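Local coordinates for choline kinase (Streptococcus pneumoniae, PDB 4R78), which probably transfers phosphate from ATP to choline, using a protein kinase-like fold that here holds AMP in its nucleotide pocket, at residues K154-L159 / T269-W274; D127-I132 / E200-S205; K26-S31 / D100-I105. All blocks are in the same frame, centred on the assembly; numbering follows the deposited sequence.

Contact 1 of 3, residues K154-L159 / T269-W274; sequences KKYESL and TIWSLW
Tyr156 drives its ring into the neighbouring helix as a knob set among Ile270, Trp271, Leu273 and Trp274. Its CB rests on CB of Leu273 at 3.8 Å, and farther along the ring Tyr156 CE2 meets the CG2 branch of Ile270 at 3.9 Å. The phenol runs alongside the indole of Trp274 in the same direction, its plane turned 79° from that of the five-membered ring. The hydroxyl oxygen approaches the indole rim, where Tyr156 OH lies 3.2 Å from CD1 of Trp274. One face of the phenol is laid over helix backbone, with Trp274 N 3.9 Å above the plane of Tyr156, toward the ring's rim. Trp274 can stand beside the phenol because its CG swings anti to the backbone N (chi1 175°), and Phe285 meets its ring in a nearly parallel pair. Tyrosine is consistent with this place, its ring long enough to carry the hydroxyl past Leu273 to the indole. Leu74 adds a loop contact to Tyr156, while Tyr169 touches Leu273. Segments 154-159 and 269-274 run nearly parallel, their axes 9.5 Å apart at closest. This single knob-into-hole joins helices 149-159 and 257-280 in the helical C-lobe of the kinase-like fold.

Contact 2 of 3, residues D127-I132 / E200-S205; sequences DKIAPI and ENFIES. With AMP (adenosine monophosphate), chain C.
Phe202 begins the strand of the small C-lobe sheet that follows the kinase-like catalytic loop, and its ring packs against Ile129 and Ile132 of helix 126-137. The tip of the ring takes the closer contact: Phe202 CZ lies 3.9 Å from CG2 of Ile129, whose side chain crosses it obliquely. Ile132 meets the rim of the ring, its CG2 4.4 Å from Phe202 CE1. Branched isoleucines suit the helix side, for they offer broad apolar surface to the flat ring, and Leu210 on the next strand touches both of them. At the margin Lys128, its chain stretched out straight, sends NZ to within 3.9 Å of Glu204 OE1, a long salt bridge. Each group has a stronger partner: Lys128 bonds Gly208 O and Glu204 pairs with Lys125. The segment's other side serves the nucleotide. Ile203 places CD1 3.6 Å from C5 of the AMP adenine, a flat apolar surface well matched to an aliphatic branch. AMP O3' donates a hydrogen bond of 2.9 Å to the backbone O of Glu200, and OD1 of Asn201 lies 2.9 Å from phosphate oxygen O3P. Asn201 itself is steadied by ND2 bonding Asp196 O. The chemistry is thus divided: one side of 200-205 is tied to the helical core mainly by apolar packing, with a long salt bridge at its margin, while the other meets base, sugar and phosphate.

Contact 3 of 3, residues K26-S31 / D100-I105; sequences KEKISS and DIEAGI
Lys28 of helix 20-30 reaches over to Asp100, which starts the tight turn joining strands 96-100 and 105-109 in the N-lobe sheet. The turn combines an Asx motif, in which Asp100 OD1 accepts from Ala103 N, with a G1 beta bulge, in which Gly104 and Ile105 both donate their N-H to the backbone O of Asp100. Gly104 adopts a positive phi (84°), a conformation glycine takes readily.

The close-packed part lies at the base of the lysine. Lys28 CG rests 3.8 Å from CD1 of Ile105, whose side chain crosses it at about a right angle and also packs on Val64 and Phe66 of the sheet. A bend at chi2 of Lys28 (-71°) then turns the chain so that Lys28 CD passes 3.6 Å from Asp100 OD2 and Lys28 NZ arrives at the carboxylate. A long flexible lysine suits the place, having an aliphatic stem for the isoleucine and a charge for the aspartate.

Toward solvent the contact thins out. The exposed Glu102 brings CB to 3.8 Å from Lys28 NZ, but its carboxylate bends off, leaving Glu102 OE2 5.8 Å from Lys28 NZ; any attraction between the two charges is probably weak. The polar grip falls on Asp100. Lys28 NZ gives it a 3.0 Å salt-bridged hydrogen bond to Asp100 OD1 and a weak second one to OD2. Ala103 N fixes the same carboxylate, bonding Asp100 OD1 at 2.8 Å on its anti side, while Lys28 NZ comes from the opposite face on the syn side, 35° out of the carboxylate plane.

In the fold
The three contacts tie together different parts of a two-lobed kinase-like fold, and their centres stand 27 to 28 Å apart. Contact 3 lies in the N-lobe, fastening the first helix to a sheet whose strands 61-66 and 105-109 supply Ile63 and Glu109 to the AMP pocket; its Ile105 side chain is about 13 Å from the nucleotide. Contact 2 holds three pocket residues directly. Contact 1 lies on the opposite side of the chain's centre from contact 2, but the Trp274 side chain is about 9 Å from AMP and about 3 Å from a bound MES, probably from the crystallisation liquor. Contacts 1 and 2 alternate along the chain, whereas contact 3 closes before either opens.

Contact 1 of 3, residues K154-L159 / T269-W274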
loop_
_atom_site.group_PDB
_atom_site.type_symbol
_atom_site.label_atom_id
_atom_site.label_comp_id
_atom_site.label_asym_id
_atom_site.label_seq_id
_atom_site.Cartn_x
_atom_site.Cartn_y
_atom_site.Cartn_z
ATOM N N LYS A 154 12.383 -3.019 -11.972
ATOM C CA LYS A 154 13.833 -3.236 -11.974
ATOM C C LYS A 154 14.420 -3.339 -10.568
ATOM O O LYS A 154 15.365 -4.094 -10.345
ATOM C CB LYS A 154 14.550 -2.145 -12.775
ATOM C CG LYS A 154 14.227 -2.162 -14.258
ATOM C CD LYS A 154 15.021 -1.110 -15.007
ATOM C CE LYS A 154 14.651 -1.096 -16.480
ATOM N NZ LYS A 154 15.562 -0.203 -17.255
ATOM N N LYS A 155 13.854 -2.587 -9.627
ATOM C CA LYS A 155 14.310 -2.639 -8.238
ATOM C C LYS A 155 14.122 -4.033 -7.640
ATOM O O LYS A 155 15.036 -4.574 -7.020
ATOM C CB LYS A 155 13.606 -1.588 -7.377
ATOM C CG LYS A 155 14.022 -0.159 -7.672
ATOM C CD LYS A 155 13.452 0.791 -6.630
ATOM C CE LYS A 155 14.057 2.179 -6.753
ATOM N NZ LYS A 155 13.392 3.148 -5.831
ATOM N N TYR A 156 12.939 -4.613 -7.841
ATOM C CA TYR A 156 12.672 -5.976 -7.375
ATOM C C TYR A 156 13.550 -7.004 -8.085
ATOM O O TYR A 156 14.047 -7.938 -7.459
ATOM C CB TYR A 156 11.185 -6.333 -7.502
ATOM C CG TYR A 156 10.331 -5.672 -6.448
ATOM C CD1 TYR A 156 10.374 -6.100 -5.119
ATOM C CD2 TYR A 156 9.491 -4.606 -6.766
ATOM C CE1 TYR A 156 9.600 -5.488 -4.138
ATOM C CE2 TYR A 156 8.708 -3.990 -5.794
ATOM C CZ TYR A 156 8.769 -4.437 -4.482
ATOM O OH TYR A 156 8.005 -3.825 -3.513
ATOM N N GLU A 157 13.747 -6.822 -9.389
ATOM C CA GLU A 157 14.595 -7.724 -10.167
ATOM C C GLU A 157 16.026 -7.761 -9.641
ATOM O O GLU A 157 16.666 -8.815 -9.638
ATOM C CB GLU A 157 14.580 -7.346 -11.648
ATOM C CG GLU A 157 13.264 -7.670 -12.339
ATOM C CD GLU A 157 13.255 -7.280 -13.798
ATOM O OE1 GLU A 157 13.867 -6.251 -14.154
ATOM O OE2 GLU A 157 12.615 -7.999 -14.590
ATOM N N SER A 158 16.516 -6.611 -9.188
ATOM C CA SER A 158 17.846 -6.519 -8.596
ATOM C C SER A 158 17.931 -7.253 -7.256
ATOM O O SER A 158 18.926 -7.922 -6.968
ATOM C CB SER A 158 18.250 -5.053 -8.420
ATOM O OG SER A 158 19.561 -4.950 -7.882
ATOM N N LEU A 159 16.881 -7.132 -6.450
ATOM C CA LEU A 159 16.863 -7.720 -5.110
ATOM C C LEU A 159 16.635 -9.230 -5.102
ATOM O O LEU A 159 17.122 -9.928 -4.209
ATOM C CB LEU A 159 15.825 -7.016 -4.228
ATOM C CG LEU A 159 16.197 -5.587 -3.819
ATOM C CD1 LEU A 159 14.962 -4.779 -3.466
ATOM C CD2 LEU A 159 17.203 -5.582 -2.671
ATOM N N THR A 269 2.106 -7.199 -11.927
ATOM C CA THR A 269 3.508 -7.495 -12.209
ATOM C C THR A 269 4.380 -7.156 -11.002
ATOM O O THR A 269 5.113 -8.013 -10.493
ATOM C CB THR A 269 4.009 -6.743 -13.462
ATOM O OG1 THR A 269 3.174 -7.079 -14.579
ATOM C CG2 THR A 269 5.437 -7.138 -13.780
ATOM N N ILE A 270 4.270 -5.919 -10.533
ATOM C CA ILE A 270 5.071 -5.443 -9.410
ATOM C C ILE A 270 4.850 -6.264 -8.139
ATOM O O ILE A 270 5.814 -6.718 -7.516
ATOM C CB ILE A 270 4.859 -3.928 -9.170
ATOM C CG1 ILE A 270 5.527 -3.141 -10.302
ATOM C CG2 ILE A 270 5.406 -3.494 -7.800
ATOM C CD1 ILE A 270 5.050 -1.718 -10.457
ATOM N N TRP A 271 3.593 -6.472 -7.759
ATOM C CA TRP A 271 3.316 -7.217 -6.527
ATOM C C TRP A 271 3.642 -8.714 -6.632
ATOM O O TRP A 271 3.924 -9.359 -5.619
ATOM C CB TRP A 271 1.896 -6.948 -6.003
ATOM C CG TRP A 271 1.651 -5.489 -5.656
ATOM C CD1 TRP A 271 0.697 -4.669 -6.195
ATOM C CD2 TRP A 271 2.378 -4.685 -4.711
ATOM N NE1 TRP A 271 0.779 -3.411 -5.643
ATOM C CE2 TRP A 271 1.800 -3.392 -4.730
ATOM C CE3 TRP A 271 3.458 -4.930 -3.848
ATOM C CZ2 TRP A 271 2.265 -2.346 -3.923
ATOM C CZ3 TRP A 271 3.920 -3.889 -3.041
ATOM C CH2 TRP A 271 3.322 -2.611 -3.087
ATOM N N SER A 272 3.635 -9.266 -7.847
ATOM C CA SER A 272 4.111 -10.640 -8.031
ATOM C C SER A 272 5.620 -10.734 -7.764
ATOM O O SER A 272 6.092 -11.729 -7.219
ATOM C CB SER A 272 3.745 -11.207 -9.413
ATOM O OG SER A 272 4.616 -10.749 -10.435
ATOM N N LEU A 273 6.361 -9.684 -8.117
ATOM C CA LEU A 273 7.810 -9.662 -7.886
ATOM C C LEU A 273 8.115 -9.409 -6.409
ATOM O O LEU A 273 8.997 -10.045 -5.827
ATOM C CB LEU A 273 8.504 -8.637 -8.793
ATOM C CG LEU A 273 8.477 -8.935 -10.300
ATOM C CD1 LEU A 273 8.919 -7.722 -11.108
ATOM C CD2 LEU A 273 9.328 -10.155 -10.667
ATOM N N TRP A 274 7.354 -8.500 -5.803
ATOM C CA TRP A 274 7.362 -8.301 -4.352
ATOM C C TRP A 274 7.204 -9.634 -3.604
ATOM O O TRP A 274 7.904 -9.887 -2.618
ATOM C CB TRP A 274 6.245 -7.321 -3.980
ATOM C CG TRP A 274 6.013 -7.088 -2.503
ATOM C CD1 TRP A 274 6.588 -6.123 -1.720
ATOM C CD2 TRP A 274 5.119 -7.816 -1.651
ATOM N NE1 TRP A 274 6.109 -6.212 -0.433
ATOM C CE2 TRP A 274 5.206 -7.239 -0.361
ATOM C CE3 TRP A 274 4.252 -8.901 -1.852
ATOM C CZ2 TRP A 274 4.467 -7.722 0.727
ATOM C CZ3 TRP A 274 3.513 -9.378 -0.773
ATOM C CH2 TRP A 274 3.623 -8.784 0.501
#

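Contact 2 of 3, residues D127-I132 / E200-S205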
loop_
_atom_site.group_PDB
_atom_site.type_symbol
_atom_site.label_atom_id
_atom_site.label_comp_id
_atom_site.label_asym_id
_atom_site.label_seq_id
_atom_site.Cartn_x
_atom_site.Cartn_y
_atom_site.Cartn_z
ATOM N N ASP A 127 -19.978 6.079 -0.631
ATOM C CA ASP A 127 -20.348 7.427 -0.195
ATOM C C ASP A 127 -19.268 8.086 0.668
ATOM O O ASP A 127 -19.171 9.315 0.713
ATOM C CB ASP A 127 -21.713 7.428 0.519
ATOM C CG ASP A 127 -21.703 6.651 1.832
ATOM O OD1 ASP A 127 -20.971 5.647 1.945
ATOM O OD2 ASP A 127 -22.446 7.047 2.759
ATOM N N LYS A 128 -18.462 7.264 1.337
ATOM C CA LYS A 128 -17.334 7.739 2.143
ATOM C C LYS A 128 -16.004 7.631 1.401
ATOM O O LYS A 128 -15.149 8.510 1.517
ATOM C CB LYS A 128 -17.221 6.946 3.451
ATOM C CG LYS A 128 -18.333 7.174 4.457
ATOM C CD LYS A 128 -18.045 6.393 5.731
ATOM C CE LYS A 128 -19.092 6.643 6.808
ATOM N NZ LYS A 128 -18.762 5.899 8.061
ATOM N N ILE A 129 -15.821 6.545 0.652
ATOM C CA ILE A 129 -14.510 6.247 0.069
ATOM C C ILE A 129 -14.183 7.099 -1.155
ATOM O O ILE A 129 -13.031 7.500 -1.338
ATOM C CB ILE A 129 -14.312 4.732 -0.178
ATOM C CG1 ILE A 129 -14.313 4.007 1.171
ATOM C CG2 ILE A 129 -12.991 4.453 -0.900
ATOM C CD1 ILE A 129 -14.688 2.559 1.105
ATOM N N ALA A 130 -15.182 7.391 -1.987
ATOM C CA ALA A 130 -14.940 8.271 -3.137
ATOM C C ALA A 130 -14.451 9.663 -2.705
ATOM O O ALA A 130 -13.445 10.139 -3.232
ATOM C CB ALA A 130 -16.160 8.352 -4.061
ATOM N N PRO A 131 -15.133 10.305 -1.730
ATOM C CA PRO A 131 -14.614 11.571 -1.202
ATOM C C PRO A 131 -13.211 11.463 -0.603
ATOM O O PRO A 131 -12.419 12.398 -0.738
ATOM C CB PRO A 131 -15.636 11.944 -0.126
ATOM C CG PRO A 131 -16.901 11.348 -0.620
ATOM C CD PRO A 131 -16.492 10.032 -1.218
ATOM N N ILE A 132 -12.898 10.338 0.042
ATOM C CA ILE A 132 -11.558 10.140 0.596
ATOM C C ILE A 132 -10.494 10.181 -0.501
ATOM O O ILE A 132 -9.474 10.854 -0.358
ATOM C CB ILE A 132 -11.448 8.835 1.433
ATOM C CG1 ILE A 132 -12.135 9.014 2.792
ATOM C CG2 ILE A 132 -9.978 8.421 1.623
ATOM C CD1 ILE A 132 -12.286 7.728 3.587
ATOM N N GLU A 200 -8.117 -3.675 3.317
ATOM C CA GLU A 200 -7.739 -3.726 4.733
ATOM C C GLU A 200 -6.944 -2.499 5.196
ATOM O O GLU A 200 -6.623 -2.371 6.380
ATOM C CB GLU A 200 -7.016 -5.040 5.082
ATOM C CG GLU A 200 -5.638 -5.233 4.450
ATOM C CD GLU A 200 -5.680 -5.944 3.098
ATOM O OE1 GLU A 200 -4.629 -6.487 2.690
ATOM O OE2 GLU A 200 -6.743 -5.962 2.436
ATOM N N ASN A 201 -6.636 -1.594 4.266
ATOM C CA ASN A 201 -6.058 -0.301 4.634
ATOM C C ASN A 201 -7.115 0.747 4.984
ATOM O O ASN A 201 -6.788 1.896 5.277
ATOM C CB ASN A 201 -5.086 0.203 3.560
ATOM C CG ASN A 201 -3.712 -0.436 3.680
ATOM O OD1 ASN A 201 -3.395 -1.061 4.692
ATOM N ND2 ASN A 201 -2.890 -0.279 2.653
ATOM N N PHE A 202 -8.381 0.337 4.961
ATOM C CA PHE A 202 -9.462 1.162 5.480
ATOM C C PHE A 202 -9.940 0.560 6.790
ATOM O O PHE A 202 -10.279 -0.626 6.851
ATOM C CB PHE A 202 -10.618 1.242 4.481
ATOM C CG PHE A 202 -10.291 1.995 3.220
ATOM C CD1 PHE A 202 -10.546 3.359 3.123
ATOM C CD2 PHE A 202 -9.741 1.339 2.123
ATOM C CE1 PHE A 202 -10.255 4.062 1.948
ATOM C CE2 PHE A 202 -9.443 2.031 0.946
ATOM C CZ PHE A 202 -9.703 3.394 0.861
ATOM N N ILE A 203 -9.935 1.372 7.841
ATOM C CA ILE A 203 -10.394 0.915 9.152
ATOM C C ILE A 203 -11.389 1.917 9.728
ATOM O O ILE A 203 -11.262 3.128 9.521
ATOM C CB ILE A 203 -9.225 0.624 10.147
ATOM C CG1 ILE A 203 -8.477 1.907 10.520
ATOM C CG2 ILE A 203 -8.270 -0.437 9.582
ATOM C CD1 ILE A 203 -7.641 1.787 11.785
ATOM N N GLU A 204 -12.389 1.396 10.426
ATOM C CA GLU A 204 -13.476 2.218 10.937
ATOM C C GLU A 204 -13.460 2.254 12.461
ATOM O O GLU A 204 -13.374 1.213 13.116
ATOM C CB GLU A 204 -14.820 1.692 10.417
ATOM C CG GLU A 204 -15.991 2.650 10.579
ATOM C CD GLU A 204 -17.231 2.162 9.851
ATOM O OE1 GLU A 204 -17.301 2.320 8.613
ATOM O OE2 GLU A 204 -18.135 1.621 10.518
ATOM N N SER A 205 -13.512 3.468 13.006
ATOM C CA SER A 205 -13.678 3.701 14.439
ATOM C C SER A 205 -15.057 3.202 14.874
ATOM O O SER A 205 -15.997 3.231 14.077
ATOM C CB SER A 205 -13.558 5.201 14.730
ATOM O OG SER A 205 -13.838 5.504 16.090
HETATM P P AMP C . -2.702 -4.093 6.904
HETATM O O1P AMP C . -1.675 -4.074 5.798
HETATM O O2P AMP C . -3.223 -5.467 7.248
HETATM O O3P AMP C . -3.771 -3.035 6.773
HETATM O "O5'" AMP C . -1.891 -3.646 8.221
HETATM C "C5'" AMP C . -2.538 -2.895 9.247
HETATM C "C4'" AMP C . -3.657 -3.723 9.866
HETATM O "O4'" AMP C . -3.627 -3.591 11.292
HETATM C "C3'" AMP C . -5.025 -3.245 9.405
HETATM O "O3'" AMP C . -5.576 -4.132 8.425
HETATM C "C2'" AMP C . -5.877 -3.204 10.658
HETATM O "O2'" AMP C . -6.642 -4.403 10.783
HETATM C "C1'" AMP C . -4.891 -3.157 11.812
HETATM N N9 AMP C . -4.788 -1.774 12.349
HETATM C C8 AMP C . -4.038 -0.782 11.831
HETATM N N7 AMP C . -4.149 0.363 12.548
HETATM C C5 AMP C . -4.988 0.109 13.563
HETATM C C6 AMP C . -5.539 0.882 14.699
HETATM N N6 AMP C . -5.192 2.180 14.876
HETATM N N1 AMP C . -6.388 0.251 15.544
HETATM C C2 AMP C . -6.735 -1.040 15.370
HETATM N N3 AMP C . -6.272 -1.803 14.357
HETATM C C4 AMP C . -5.410 -1.298 13.435
#

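Contact 3 of 3, residues K26-S31 / D100-I105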
loop_
_atom_site.group_PDB
_atom_site.type_symbol
_atom_site.label_atom_id
_atom_site.label_comp_id
_atom_site.label_asym_id
_atom_site.label_seq_id
_atom_site.Cartn_x
_atom_site.Cartn_y
_atom_site.Cartn_z
ATOM N N LYS A 26 10.130 -3.807 20.998
ATOM C CA LYS A 26 10.151 -3.535 22.439
ATOM C C LYS A 26 11.137 -2.413 22.790
ATOM O O LYS A 26 10.812 -1.519 23.575
ATOM C CB LYS A 26 10.471 -4.813 23.225
ATOM C CG LYS A 26 10.470 -4.645 24.739
ATOM C CD LYS A 26 10.723 -5.965 25.448
ATOM C CE LYS A 26 10.774 -5.774 26.955
ATOM N NZ LYS A 26 11.014 -7.059 27.665
ATOM N N GLU A 27 12.327 -2.458 22.189
ATOM C CA GLU A 27 13.354 -1.430 22.384
ATOM C C GLU A 27 12.919 -0.047 21.890
ATOM O O GLU A 27 13.122 0.952 22.583
ATOM C CB GLU A 27 14.664 -1.836 21.700
ATOM C CG GLU A 27 15.368 -3.028 22.339
ATOM C CD GLU A 27 16.608 -3.475 21.573
ATOM O OE1 GLU A 27 17.154 -2.679 20.776
ATOM O OE2 GLU A 27 17.042 -4.629 21.777
ATOM N N LYS A 28 12.319 0.003 20.701
ATOM C CA LYS A 28 11.898 1.271 20.095
ATOM C C LYS A 28 10.766 1.933 20.881
ATOM O O LYS A 28 10.726 3.159 21.010
ATOM C CB LYS A 28 11.473 1.070 18.631
ATOM C CG LYS A 28 12.525 0.422 17.731
ATOM C CD LYS A 28 13.703 1.336 17.426
ATOM C CE LYS A 28 14.751 0.592 16.611
ATOM N NZ LYS A 28 15.772 1.495 16.019
ATOM N N ILE A 29 9.859 1.114 21.408
ATOM C CA ILE A 29 8.709 1.605 22.172
ATOM C C ILE A 29 9.101 2.100 23.562
ATOM O O ILE A 29 8.442 2.984 24.118
ATOM C CB ILE A 29 7.583 0.548 22.235
ATOM C CG1 ILE A 29 6.864 0.500 20.886
ATOM C CG2 ILE A 29 6.580 0.850 23.357
ATOM C CD1 ILE A 29 5.913 -0.639 20.740
ATOM N N SER A 30 10.181 1.543 24.109
ATOM C CA SER A 30 10.704 1.968 25.411
ATOM C C SER A 30 10.961 3.478 25.477
ATOM O O SER A 30 10.848 4.083 26.544
ATOM C CB SER A 30 11.977 1.190 25.760
ATOM O OG SER A 30 11.688 -0.176 26.004
ATOM N N SER A 31 11.282 4.077 24.330
ATOM C CA SER A 31 11.510 5.521 24.228
ATOM C C SER A 31 10.227 6.353 24.360
ATOM O O SER A 31 10.289 7.564 24.588
ATOM C CB SER A 31 12.219 5.857 22.911
ATOM O OG SER A 31 11.346 5.697 21.803
ATOM N N ASP A 100 10.423 5.203 13.030
ATOM C CA ASP A 100 11.840 4.912 13.212
ATOM C C ASP A 100 12.549 4.726 11.875
ATOM O O ASP A 100 12.284 3.774 11.136
ATOM C CB ASP A 100 12.019 3.672 14.094
ATOM C CG ASP A 100 13.476 3.374 14.397
ATOM O OD1 ASP A 100 14.008 2.401 13.826
ATOM O OD2 ASP A 100 14.083 4.105 15.213
ATOM N N ILE A 101 13.451 5.658 11.586
ATOM C CA ILE A 101 14.266 5.666 10.375
ATOM C C ILE A 101 15.335 4.570 10.382
ATOM O O ILE A 101 15.669 4.006 9.336
ATOM C CB ILE A 101 14.938 7.070 10.205
ATOM C CG1 ILE A 101 13.881 8.157 9.958
ATOM C CG2 ILE A 101 15.997 7.062 9.118
ATOM C CD1 ILE A 101 12.937 7.854 8.810
ATOM N N GLU A 102 15.866 4.273 11.565
ATOM C CA GLU A 102 16.958 3.312 11.697
ATOM C C GLU A 102 16.587 1.914 11.194
ATOM O O GLU A 102 17.351 1.293 10.448
ATOM C CB GLU A 102 17.457 3.268 13.151
ATOM C CG GLU A 102 18.499 2.185 13.458
ATOM C CD GLU A 102 19.862 2.406 12.804
ATOM O OE1 GLU A 102 20.071 3.399 12.066
ATOM O OE2 GLU A 102 20.749 1.564 13.045
ATOM N N ALA A 103 15.405 1.434 11.578
ATOM C CA ALA A 103 14.982 0.075 11.243
ATOM C C ALA A 103 13.750 0.023 10.336
ATOM O O ALA A 103 13.476 -1.006 9.719
ATOM C CB ALA A 103 14.736 -0.723 12.514
ATOM N N GLY A 104 13.006 1.124 10.268
ATOM C CA GLY A 104 11.788 1.162 9.458
ATOM C C GLY A 104 10.605 0.594 10.215
ATOM O O GLY A 104 10.052 -0.447 9.844
ATOM N N ILE A 105 10.225 1.287 11.284
ATOM C CA ILE A 105 9.173 0.835 12.193
ATOM C C ILE A 105 8.240 1.996 12.523
ATOM O O ILE A 105 8.682 3.057 12.969
ATOM C CB ILE A 105 9.758 0.256 13.519
ATOM C CG1 ILE A 105 10.730 -0.902 13.249
ATOM C CG2 ILE A 105 8.640 -0.196 14.459
ATOM C CD1 ILE A 105 11.577 -1.293 14.449
#